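Local coordinates for protein TonB-dependent siderophore receptor (PDB 5NEC) that probably carries iron-loaded siderophores across the outer membrane of Pseudomonas aeruginosa, with energy delivered through TonB, and may admit siderophore-drug conjugates, at residues Y678-A683 with K705-K710; L697-V702 with A721-L726; V150-K155 with A188-L193. All coordinates share one frame; numbering follows the deposited sequence.

Interaction 1 (Y678-A683 with K705-K710); sequences YWRYDA and KKYFDK
The rings of Tyr678 and Tyr707 lie one over the other as an offset stack, planes 16° apart and centroids 3.9 Å apart. CD1 of Tyr707 sits above the middle of one Tyr678 face, 3.3 Å from Tyr678 CZ, whereas CE2 of Tyr678 meets the Tyr707 face nearer its rim. The Tyr707 CB also rests on the Tyr678 face in a CH-pi contact. Both tyrosines hold CG between their own backbone N and carbonyl carbon, and the two side chains, each leaving its backbone toward the other segment, overlap face to face with an offset. The edge of the Arg680 guanidinium is taken by Asp682 OD1, in plane and 2.8 Å from Arg680 NE, with a weaker second bond from Arg680 NH2. Arg680 NH1 turns instead to the phenol oxygen and gives a hydrogen bond of 3.2 Å to Tyr707 OH; it is bent, at 143° about the hydrogen, and the acceptor is tilted from the guanidinium plane. The Arg680 chain is extended, and its CD also lies close to the same oxygen. Lys705 bends at chi2, bringing CE 3.9 Å from Tyr678 CB and CG near Trp679 O. Asp682 has further partners in Arg75 of the plug and the backbone N of Asn701. The contact thus joins barrel strand 674-688 to the connection that follows strand 693-700 mainly through side chains, with no backbone pairing between the two segments. Stacking on Tyr678 restrains the tilt of the Tyr707 ring, and the Arg680 bond restrains its hydroxyl end; the guanidinium, partly neutralised by Asp682, would probably polarise the phenol and make its O-H a somewhat better donor.

Interaction 2 (L697-V702 with A721-L726); sequences LNVQNV and AGRTIL
Strands 697-700 and 724-726 run antiparallel, their axes 4.7 Å apart at closest and their directions at 169°, and pair through two hydrogen-bonded couples, Asn698 with Leu726 and Gln700 with Thr724, around the non-hydrogen-bonded pair Val699-Ile725. The four backbone bonds are short and nearly straight, as in Gln700 N to Thr724 O at 2.8 Å. Val699 and Ile725 share one face, where Leu697 lies alongside Ile725 and touches its CG2 through CD1 at 3.8 Å. On the other face, CD1 of Leu726 comes up to NE2 of Gln700, the two side chains crossing at about a right angle; that amide nitrogen is bonded to Thr65 O of the plug. Asn698 ND2 is bonded to Asp64 O, and its OD1 accepts from Gln696 NE2. Where the ladder ends, side chains take over. Asn701 ND2 meets a lone pair of Ala721 O at 3.2 Å, the oxygen lying in the amide plane, while Asn701 OD1 accepts from the backbone N of Lys705. Arg723 bends at chi3 (54°), which swings its guanidinium back to Val702: NH1 reaches Val702 O at 2.7 Å, edge on, though the donor stands tilted from the carbonyl plane. Such antiparallel neighbours, with mostly polar side chains and Leu726 on the plug side and Val699 and Ile725 on the outward face, are characteristic of the TonB-dependent receptor barrel, here where its last two strands meet.

Interaction 3 (V150-K155 with A188-L193); sequences VSKQAK and AFRLNL
Arg190 carries CG anti to its backbone N (chi1 -172°) and stays extended as far as NE, a shape that drives its guanidinium from strand 188-193 across to the 152-155 backbone. There NH1 donates to Gln153 O at 2.8 Å and 159°; the oxygen lies in the guanidinium plane, but the donor stands above the carbonyl plane, not on a lone pair. The backbone of Lys152 places its CB over the centre of one guanidinium face, 3.7 Å from Arg190 CZ. From there CG, anti to the carbonyl carbon (chi1 -71°), starts an extended chain that runs at about a right angle to the arginine, passing CD by Arg190 NH2 before NZ makes a weak bond of 3.4 Å to Asn192 OD1. The stronger partners of that ammonium are Phe122 O and Asp177 OD2. Segment 150-155 leads out of the plug sheet and up to the inner wall of the TonB-dependent receptor barrel, so the contact belongs to the passage from plug to first barrel strands, with Arg190 and Asn192 facing inward. Three cationic groups gather here: Lys155 NZ is 4.5 Å from Arg190 NH1, and Lys152 NZ is 4.6 Å from Arg190 NH2. Asp177, salt-bridged to both Arg190 and Lys152, would probably offset part of this repulsion. Further along, the contact narrows to small side chains. Ala154 CB nestles against the strand, 3.6 Å from Arg190 CB and close to Ala188 CB, while the methyl of Ala188 approaches Lys155 O, an oxygen that also accepts a hydrogen bond from Asn179 ND2.

Interactions 1 and 2 are directly coupled: strands 674-688 and 693-700 are barrel neighbours, and backbone bonds of Tyr681 with Val702 and Ala683 with Val699 knit one contact to the other. Interaction 3 lies apart, its nearest atoms about 20 Å from interaction 1 and 16 Å from interaction 2, yet strand 187-200 belongs to the same barrel. All three are partly buried; interactions 1 and 2 reach the surface, at Trp679 and at Arg723 and Ile725, while interaction 3 has no exposed residue. Interaction 2 alone pairs two barrel strands by a backbone ladder. Interaction 1 relies on aromatic stacking against the inner side of the wall, and interaction 3 on cationic side chains reaching the segment that leaves the plug.

Interaction 1 (Y678-A683 with K705-K710)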
loop_
_atom_site.group_PDB
_atom_site.type_symbol
_atom_site.label_atom_id
_atom_site.label_comp_id
_atom_site.label_asym_id
_atom_site.label_seq_id
_atom_site.Cartn_x
_atom_site.Cartn_y
_atom_site.Cartn_z
ATOM N N TYR A 678 -19.941 -1.462 4.039
ATOM C CA TYR A 678 -20.404 -2.007 2.759
ATOM C C TYR A 678 -19.921 -3.439 2.546
ATOM O O TYR A 678 -18.922 -3.877 3.138
ATOM C CB TYR A 678 -19.920 -1.149 1.586
ATOM C CG TYR A 678 -18.410 -1.176 1.428
ATOM C CD1 TYR A 678 -17.602 -0.327 2.177
ATOM C CD2 TYR A 678 -17.783 -2.090 0.566
ATOM C CE1 TYR A 678 -16.223 -0.357 2.054
ATOM C CE2 TYR A 678 -16.411 -2.130 0.446
ATOM C CZ TYR A 678 -15.637 -1.264 1.195
ATOM O OH TYR A 678 -14.273 -1.290 1.073
ATOM N N TRP A 679 -20.654 -4.131 1.677
ATOM C CA TRP A 679 -20.305 -5.429 1.130
ATOM C C TRP A 679 -19.967 -5.212 -0.331
ATOM O O TRP A 679 -20.681 -4.500 -1.033
ATOM C CB TRP A 679 -21.499 -6.399 1.229
ATOM C CG TRP A 679 -21.600 -7.060 2.555
ATOM C CD1 TRP A 679 -22.402 -6.701 3.600
ATOM C CD2 TRP A 679 -20.847 -8.202 2.994
ATOM N NE1 TRP A 679 -22.195 -7.552 4.666
ATOM C CE2 TRP A 679 -21.242 -8.478 4.321
ATOM C CE3 TRP A 679 -19.861 -9.004 2.400
ATOM C CZ2 TRP A 679 -20.703 -9.530 5.058
ATOM C CZ3 TRP A 679 -19.325 -10.054 3.131
ATOM C CH2 TRP A 679 -19.753 -10.308 4.453
ATOM N N ARG A 680 -18.880 -5.815 -0.794
ATOM C CA ARG A 680 -18.544 -5.830 -2.216
ATOM C C ARG A 680 -18.326 -7.271 -2.640
ATOM O O ARG A 680 -17.707 -8.044 -1.907
ATOM C CB ARG A 680 -17.281 -5.011 -2.467
ATOM C CG ARG A 680 -16.666 -5.222 -3.844
ATOM C CD ARG A 680 -15.350 -4.495 -4.004
ATOM N NE ARG A 680 -14.668 -4.944 -5.213
ATOM C CZ ARG A 680 -13.573 -4.394 -5.744
ATOM N NH1 ARG A 680 -12.983 -3.333 -5.208
ATOM N NH2 ARG A 680 -13.054 -4.916 -6.847
ATOM N N TYR A 681 -18.811 -7.618 -3.830
ATOM C CA TYR A 681 -18.584 -8.957 -4.382
ATOM C C TYR A 681 -17.902 -8.859 -5.737
ATOM O O TYR A 681 -18.215 -7.968 -6.511
ATOM C CB TYR A 681 -19.895 -9.759 -4.468
ATOM C CG TYR A 681 -20.584 -9.949 -3.126
ATOM C CD1 TYR A 681 -21.495 -9.001 -2.655
ATOM C CD2 TYR A 681 -20.332 -11.071 -2.324
ATOM C CE1 TYR A 681 -22.132 -9.148 -1.432
ATOM C CE2 TYR A 681 -20.967 -11.234 -1.096
ATOM C CZ TYR A 681 -21.867 -10.254 -0.659
ATOM O OH TYR A 681 -22.525 -10.373 0.552
ATOM N N ASP A 682 -16.953 -9.761 -5.987
ATOM C CA ASP A 682 -16.219 -9.862 -7.251
ATOM C C ASP A 682 -16.382 -11.265 -7.847
ATOM O O ASP A 682 -16.544 -12.223 -7.102
ATOM C CB ASP A 682 -14.734 -9.637 -6.989
ATOM C CG ASP A 682 -14.393 -8.197 -6.600
ATOM O OD1 ASP A 682 -15.253 -7.282 -6.692
ATOM O OD2 ASP A 682 -13.230 -7.965 -6.210
ATOM N N ALA A 683 -16.318 -11.392 -9.170
ATOM C CA ALA A 683 -16.393 -12.702 -9.845
ATOM C C ALA A 683 -15.270 -12.829 -10.857
ATOM O O ALA A 683 -14.847 -11.819 -11.410
ATOM C CB ALA A 683 -17.741 -12.871 -10.541
ATOM N N LYS A 705 -22.261 -1.659 -6.122
ATOM C CA LYS A 705 -22.417 -0.967 -4.854
ATOM C C LYS A 705 -21.673 0.359 -4.908
ATOM O O LYS A 705 -20.517 0.408 -5.336
ATOM C CB LYS A 705 -21.871 -1.836 -3.723
ATOM C CG LYS A 705 -21.865 -1.203 -2.341
ATOM C CD LYS A 705 -23.264 -0.922 -1.819
ATOM C CE LYS A 705 -23.184 -0.377 -0.405
ATOM N NZ LYS A 705 -24.458 -0.564 0.343
ATOM N N LYS A 706 -22.346 1.431 -4.490
ATOM C CA LYS A 706 -21.688 2.710 -4.301
ATOM C C LYS A 706 -21.147 2.742 -2.872
ATOM O O LYS A 706 -21.877 2.485 -1.916
ATOM C CB LYS A 706 -22.619 3.883 -4.572
ATOM C CG LYS A 706 -21.867 5.203 -4.743
ATOM C CD LYS A 706 -22.754 6.386 -5.112
ATOM C CE LYS A 706 -23.579 6.849 -3.927
ATOM N NZ LYS A 706 -24.692 7.701 -4.397
ATOM N N TYR A 707 -19.851 2.999 -2.737
ATOM C CA TYR A 707 -19.216 3.030 -1.434
ATOM C C TYR A 707 -17.963 3.885 -1.464
ATOM O O TYR A 707 -17.481 4.282 -2.527
ATOM C CB TYR A 707 -18.915 1.606 -0.914
ATOM C CG TYR A 707 -17.787 0.879 -1.632
ATOM C CD1 TYR A 707 -16.465 0.960 -1.166
ATOM C CD2 TYR A 707 -18.039 0.112 -2.772
ATOM C CE1 TYR A 707 -15.433 0.302 -1.819
ATOM C CE2 TYR A 707 -17.015 -0.560 -3.423
ATOM C CZ TYR A 707 -15.715 -0.465 -2.949
ATOM O OH TYR A 707 -14.705 -1.128 -3.597
ATOM N N PHE A 708 -17.446 4.155 -0.274
ATOM C CA PHE A 708 -16.387 5.106 -0.093
ATOM C C PHE A 708 -15.224 4.432 0.594
ATOM O O PHE A 708 -15.312 4.018 1.750
ATOM C CB PHE A 708 -16.905 6.294 0.709
ATOM C CG PHE A 708 -18.064 6.982 0.056
ATOM C CD1 PHE A 708 -17.854 7.997 -0.864
ATOM C CD2 PHE A 708 -19.373 6.590 0.338
ATOM C CE1 PHE A 708 -18.929 8.615 -1.489
ATOM C CE2 PHE A 708 -20.449 7.202 -0.279
ATOM C CZ PHE A 708 -20.231 8.214 -1.200
ATOM N N ASP A 709 -14.138 4.333 -0.160
ATOM C CA ASP A 709 -12.935 3.598 0.240
ATOM C C ASP A 709 -11.915 4.430 1.028
ATOM O O ASP A 709 -10.988 3.859 1.565
ATOM C CB ASP A 709 -12.260 2.976 -0.997
ATOM C CG ASP A 709 -11.861 4.006 -2.054
ATOM O OD1 ASP A 709 -12.467 5.085 -2.149
ATOM O OD2 ASP A 709 -10.938 3.730 -2.817
ATOM N N LYS A 710 -12.060 5.755 1.079
ATOM C CA LYS A 710 -11.210 6.589 1.955
ATOM C C LYS A 710 -12.056 7.684 2.577
ATOM O O LYS A 710 -12.803 8.379 1.872
ATOM C CB LYS A 710 -10.054 7.254 1.194
ATOM C CG LYS A 710 -9.176 6.322 0.367
ATOM C CD LYS A 710 -8.388 7.088 -0.667
ATOM C CE LYS A 710 -7.622 6.129 -1.557
ATOM N NZ LYS A 710 -8.505 5.247 -2.360
#

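Interaction 2 (L697-V702 with A721-L726)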
loop_
_atom_site.group_PDB
_atom_site.type_symbol
_atom_site.label_atom_id
_atom_site.label_comp_id
_atom_site.label_asym_id
_atom_site.label_seq_id
_atom_site.Cartn_x
_atom_site.Cartn_y
_atom_site.Cartn_z
ATOM N N LEU A 697 -11.757 -13.438 -17.377
ATOM C CA LEU A 697 -12.843 -12.476 -17.225
ATOM C C LEU A 697 -12.887 -12.128 -15.754
ATOM O O LEU A 697 -12.832 -13.024 -14.912
ATOM C CB LEU A 697 -14.183 -13.105 -17.653
ATOM C CG LEU A 697 -15.468 -12.280 -17.487
ATOM C CD1 LEU A 697 -15.429 -10.989 -18.293
ATOM C CD2 LEU A 697 -16.673 -13.104 -17.928
ATOM N N ASN A 698 -12.941 -10.836 -15.439
ATOM C CA ASN A 698 -13.155 -10.379 -14.065
ATOM C C ASN A 698 -14.337 -9.417 -14.026
ATOM O O ASN A 698 -14.455 -8.531 -14.880
ATOM C CB ASN A 698 -11.899 -9.678 -13.538
ATOM C CG ASN A 698 -10.805 -10.647 -13.188
ATOM O OD1 ASN A 698 -10.016 -11.061 -14.052
ATOM N ND2 ASN A 698 -10.746 -11.017 -11.905
ATOM N N VAL A 699 -15.200 -9.594 -13.038
ATOM C CA VAL A 699 -16.262 -8.643 -12.764
ATOM C C VAL A 699 -15.980 -8.110 -11.370
ATOM O O VAL A 699 -16.004 -8.862 -10.395
ATOM C CB VAL A 699 -17.665 -9.293 -12.874
ATOM C CG1 VAL A 699 -18.765 -8.268 -12.605
ATOM C CG2 VAL A 699 -17.862 -9.871 -14.266
ATOM N N GLN A 700 -15.660 -6.825 -11.300
ATOM C CA GLN A 700 -15.342 -6.154 -10.046
ATOM C C GLN A 700 -16.588 -5.409 -9.618
ATOM O O GLN A 700 -17.162 -4.682 -10.427
ATOM C CB GLN A 700 -14.196 -5.139 -10.214
ATOM C CG GLN A 700 -12.988 -5.611 -11.008
ATOM C CD GLN A 700 -12.185 -6.709 -10.335
ATOM O OE1 GLN A 700 -12.629 -7.350 -9.373
ATOM N NE2 GLN A 700 -10.984 -6.938 -10.848
ATOM N N ASN A 701 -16.969 -5.576 -8.346
ATOM C CA ASN A 701 -18.130 -4.915 -7.772
ATOM C C ASN A 701 -19.358 -5.370 -8.562
ATOM O O ASN A 701 -19.949 -4.615 -9.319
ATOM C CB ASN A 701 -17.931 -3.403 -7.786
ATOM C CG ASN A 701 -18.905 -2.667 -6.899
ATOM O OD1 ASN A 701 -19.840 -3.246 -6.348
ATOM N ND2 ASN A 701 -18.690 -1.356 -6.769
ATOM N N VAL A 702 -19.709 -6.639 -8.372
ATOM C CA VAL A 702 -20.718 -7.326 -9.175
ATOM C C VAL A 702 -22.075 -6.641 -9.067
ATOM O O VAL A 702 -22.761 -6.497 -10.068
ATOM C CB VAL A 702 -20.839 -8.822 -8.804
ATOM C CG1 VAL A 702 -22.027 -9.481 -9.512
ATOM C CG2 VAL A 702 -19.563 -9.569 -9.159
ATOM N N ALA A 721 -14.628 2.743 -7.307
ATOM C CA ALA A 721 -15.094 2.430 -8.636
ATOM C C ALA A 721 -16.403 1.652 -8.549
ATOM O O ALA A 721 -16.667 0.951 -7.560
ATOM C CB ALA A 721 -14.035 1.631 -9.375
ATOM N N GLY A 722 -17.233 1.806 -9.573
ATOM C CA GLY A 722 -18.456 0.995 -9.718
ATOM C C GLY A 722 -18.155 -0.353 -10.374
ATOM O O GLY A 722 -17.002 -0.755 -10.454
ATOM N N ARG A 723 -19.201 -1.038 -10.846
ATOM C CA ARG A 723 -19.053 -2.285 -11.581
ATOM C C ARG A 723 -18.122 -2.112 -12.784
ATOM O O ARG A 723 -18.277 -1.193 -13.586
ATOM C CB ARG A 723 -20.403 -2.872 -12.042
ATOM C CG ARG A 723 -20.237 -4.129 -12.888
ATOM C CD ARG A 723 -21.480 -4.992 -12.976
ATOM N NE ARG A 723 -22.639 -4.225 -13.436
ATOM C CZ ARG A 723 -23.817 -4.117 -12.804
ATOM N NH1 ARG A 723 -24.077 -4.751 -11.656
ATOM N NH2 ARG A 723 -24.775 -3.358 -13.333
ATOM N N THR A 724 -17.165 -3.025 -12.887
ATOM C CA THR A 724 -16.165 -3.004 -13.932
ATOM C C THR A 724 -15.968 -4.436 -14.441
ATOM O O THR A 724 -15.797 -5.370 -13.654
ATOM C CB THR A 724 -14.865 -2.410 -13.385
ATOM O OG1 THR A 724 -15.145 -1.098 -12.875
ATOM C CG2 THR A 724 -13.798 -2.314 -14.461
ATOM N N ILE A 725 -15.999 -4.587 -15.763
ATOM C CA ILE A 725 -15.826 -5.881 -16.431
ATOM C C ILE A 725 -14.494 -5.828 -17.185
ATOM O O ILE A 725 -14.281 -4.920 -17.985
ATOM C CB ILE A 725 -17.022 -6.179 -17.371
ATOM C CG1 ILE A 725 -18.326 -6.193 -16.545
ATOM C CG2 ILE A 725 -16.832 -7.513 -18.098
ATOM C CD1 ILE A 725 -19.604 -6.294 -17.332
ATOM N N LEU A 726 -13.597 -6.774 -16.907
ATOM C CA LEU A 726 -12.265 -6.815 -17.550
ATOM C C LEU A 726 -12.090 -8.150 -18.281
ATOM O O LEU A 726 -12.377 -9.206 -17.716
ATOM C CB LEU A 726 -11.150 -6.634 -16.505
ATOM C CG LEU A 726 -11.188 -5.385 -15.599
ATOM C CD1 LEU A 726 -10.182 -5.507 -14.459
ATOM C CD2 LEU A 726 -10.963 -4.102 -16.390
#

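Interaction 3 (V150-K155 with A188-L193)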
loop_
_atom_site.group_PDB
_atom_site.type_symbol
_atom_site.label_atom_id
_atom_site.label_comp_id
_atom_site.label_asym_id
_atom_site.label_seq_id
_atom_site.Cartn_x
_atom_site.Cartn_y
_atom_site.Cartn_z
ATOM N N VAL A 150 8.011 -7.108 -2.895
ATOM C CA VAL A 150 9.109 -7.878 -3.485
ATOM C C VAL A 150 9.135 -7.671 -5.016
ATOM O O VAL A 150 8.178 -8.021 -5.704
ATOM C CB VAL A 150 8.976 -9.392 -3.134
ATOM C CG1 VAL A 150 10.193 -10.186 -3.605
ATOM C CG2 VAL A 150 8.768 -9.580 -1.626
ATOM N N SER A 151 10.217 -7.088 -5.536
ATOM C CA SER A 151 10.378 -6.835 -6.980
ATOM C C SER A 151 10.653 -8.092 -7.767
ATOM O O SER A 151 11.372 -8.971 -7.301
ATOM C CB SER A 151 11.577 -5.937 -7.257
ATOM O OG SER A 151 11.385 -4.652 -6.742
ATOM N N LYS A 152 10.128 -8.150 -8.982
ATOM C CA LYS A 152 10.586 -9.120 -9.974
ATOM C C LYS A 152 12.050 -8.810 -10.312
ATOM O O LYS A 152 12.366 -7.668 -10.613
ATOM C CB LYS A 152 9.746 -9.018 -11.237
ATOM C CG LYS A 152 8.339 -9.535 -11.064
ATOM C CD LYS A 152 7.548 -9.214 -12.315
ATOM C CE LYS A 152 6.091 -9.576 -12.164
ATOM N NZ LYS A 152 5.460 -9.390 -13.498
ATOM N N GLN A 153 12.923 -9.816 -10.205
ATOM C CA GLN A 153 14.350 -9.708 -10.547
ATOM C C GLN A 153 14.665 -10.679 -11.680
ATOM O O GLN A 153 13.993 -11.706 -11.841
ATOM C CB GLN A 153 15.255 -10.067 -9.347
ATOM C CG GLN A 153 15.208 -9.112 -8.161
ATOM C CD GLN A 153 15.743 -7.710 -8.468
ATOM O OE1 GLN A 153 16.650 -7.532 -9.285
ATOM N NE2 GLN A 153 15.172 -6.711 -7.815
ATOM N N ALA A 154 15.702 -10.349 -12.449
ATOM C CA ALA A 154 16.254 -11.283 -13.431
ATOM C C ALA A 154 16.802 -12.476 -12.682
ATOM O O ALA A 154 17.386 -12.320 -11.604
ATOM C CB ALA A 154 17.339 -10.629 -14.269
ATOM N N LYS A 155 16.562 -13.655 -13.240
ATOM C CA LYS A 155 16.847 -14.918 -12.565
ATOM C C LYS A 155 17.093 -16.010 -13.604
ATOM O O LYS A 155 17.044 -15.734 -14.819
ATOM C CB LYS A 155 15.679 -15.285 -11.661
ATOM C CG LYS A 155 14.362 -15.486 -12.398
ATOM C CD LYS A 155 13.197 -15.675 -11.436
ATOM C CE LYS A 155 11.911 -15.977 -12.196
ATOM N NZ LYS A 155 10.811 -16.388 -11.283
ATOM N N ALA A 188 21.615 -13.139 -16.333
ATOM C CA ALA A 188 20.273 -13.009 -16.913
ATOM C C ALA A 188 19.846 -11.549 -16.993
ATOM O O ALA A 188 20.266 -10.730 -16.189
ATOM C CB ALA A 188 19.264 -13.821 -16.115
ATOM N N PHE A 189 19.046 -11.242 -18.003
ATOM C CA PHE A 189 18.489 -9.927 -18.240
ATOM C C PHE A 189 16.979 -10.088 -18.154
ATOM O O PHE A 189 16.424 -11.054 -18.687
ATOM C CB PHE A 189 18.889 -9.443 -19.634
ATOM C CG PHE A 189 18.168 -8.204 -20.088
ATOM C CD1 PHE A 189 18.397 -6.969 -19.464
ATOM C CD2 PHE A 189 17.262 -8.252 -21.162
ATOM C CE1 PHE A 189 17.733 -5.810 -19.896
ATOM C CE2 PHE A 189 16.603 -7.091 -21.600
ATOM C CZ PHE A 189 16.843 -5.871 -20.967
ATOM N N ARG A 190 16.316 -9.150 -17.484
ATOM C CA ARG A 190 14.859 -9.137 -17.416
ATOM C C ARG A 190 14.335 -7.749 -17.717
ATOM O O ARG A 190 14.903 -6.760 -17.253
ATOM C CB ARG A 190 14.387 -9.603 -16.044
ATOM C CG ARG A 190 12.890 -9.810 -15.939
ATOM C CD ARG A 190 12.544 -10.544 -14.656
ATOM N NE ARG A 190 11.141 -10.949 -14.616
ATOM C CZ ARG A 190 10.593 -11.679 -13.647
ATOM N NH1 ARG A 190 11.320 -12.103 -12.609
ATOM N NH2 ARG A 190 9.303 -11.985 -13.710
ATOM N N LEU A 191 13.265 -7.677 -18.501
ATOM C CA LEU A 191 12.629 -6.404 -18.817
ATOM C C LEU A 191 11.137 -6.538 -18.561
ATOM O O LEU A 191 10.515 -7.462 -19.088
ATOM C CB LEU A 191 12.887 -6.042 -20.271
ATOM C CG LEU A 191 12.376 -4.683 -20.750
ATOM C CD1 LEU A 191 12.951 -3.543 -19.908
ATOM C CD2 LEU A 191 12.663 -4.485 -22.236
ATOM N N ASN A 192 10.586 -5.652 -17.724
ATOM C CA ASN A 192 9.136 -5.523 -17.528
ATOM C C ASN A 192 8.693 -4.177 -18.084
ATOM O O ASN A 192 9.255 -3.147 -17.729
ATOM C CB ASN A 192 8.751 -5.621 -16.051
ATOM C CG ASN A 192 8.525 -7.042 -15.610
ATOM O OD1 ASN A 192 7.395 -7.524 -15.602
ATOM N ND2 ASN A 192 9.604 -7.737 -15.265
ATOM N N LEU A 193 7.677 -4.204 -18.943
ATOM C CA LEU A 193 7.105 -3.014 -19.545
ATOM C C LEU A 193 5.630 -2.900 -19.207
ATOM O O LEU A 193 4.957 -3.916 -19.069
ATOM C CB LEU A 193 7.252 -3.095 -21.055
ATOM C CG LEU A 193 8.671 -3.156 -21.593
ATOM C CD1 LEU A 193 8.607 -3.230 -23.105
ATOM C CD2 LEU A 193 9.507 -1.964 -21.124
#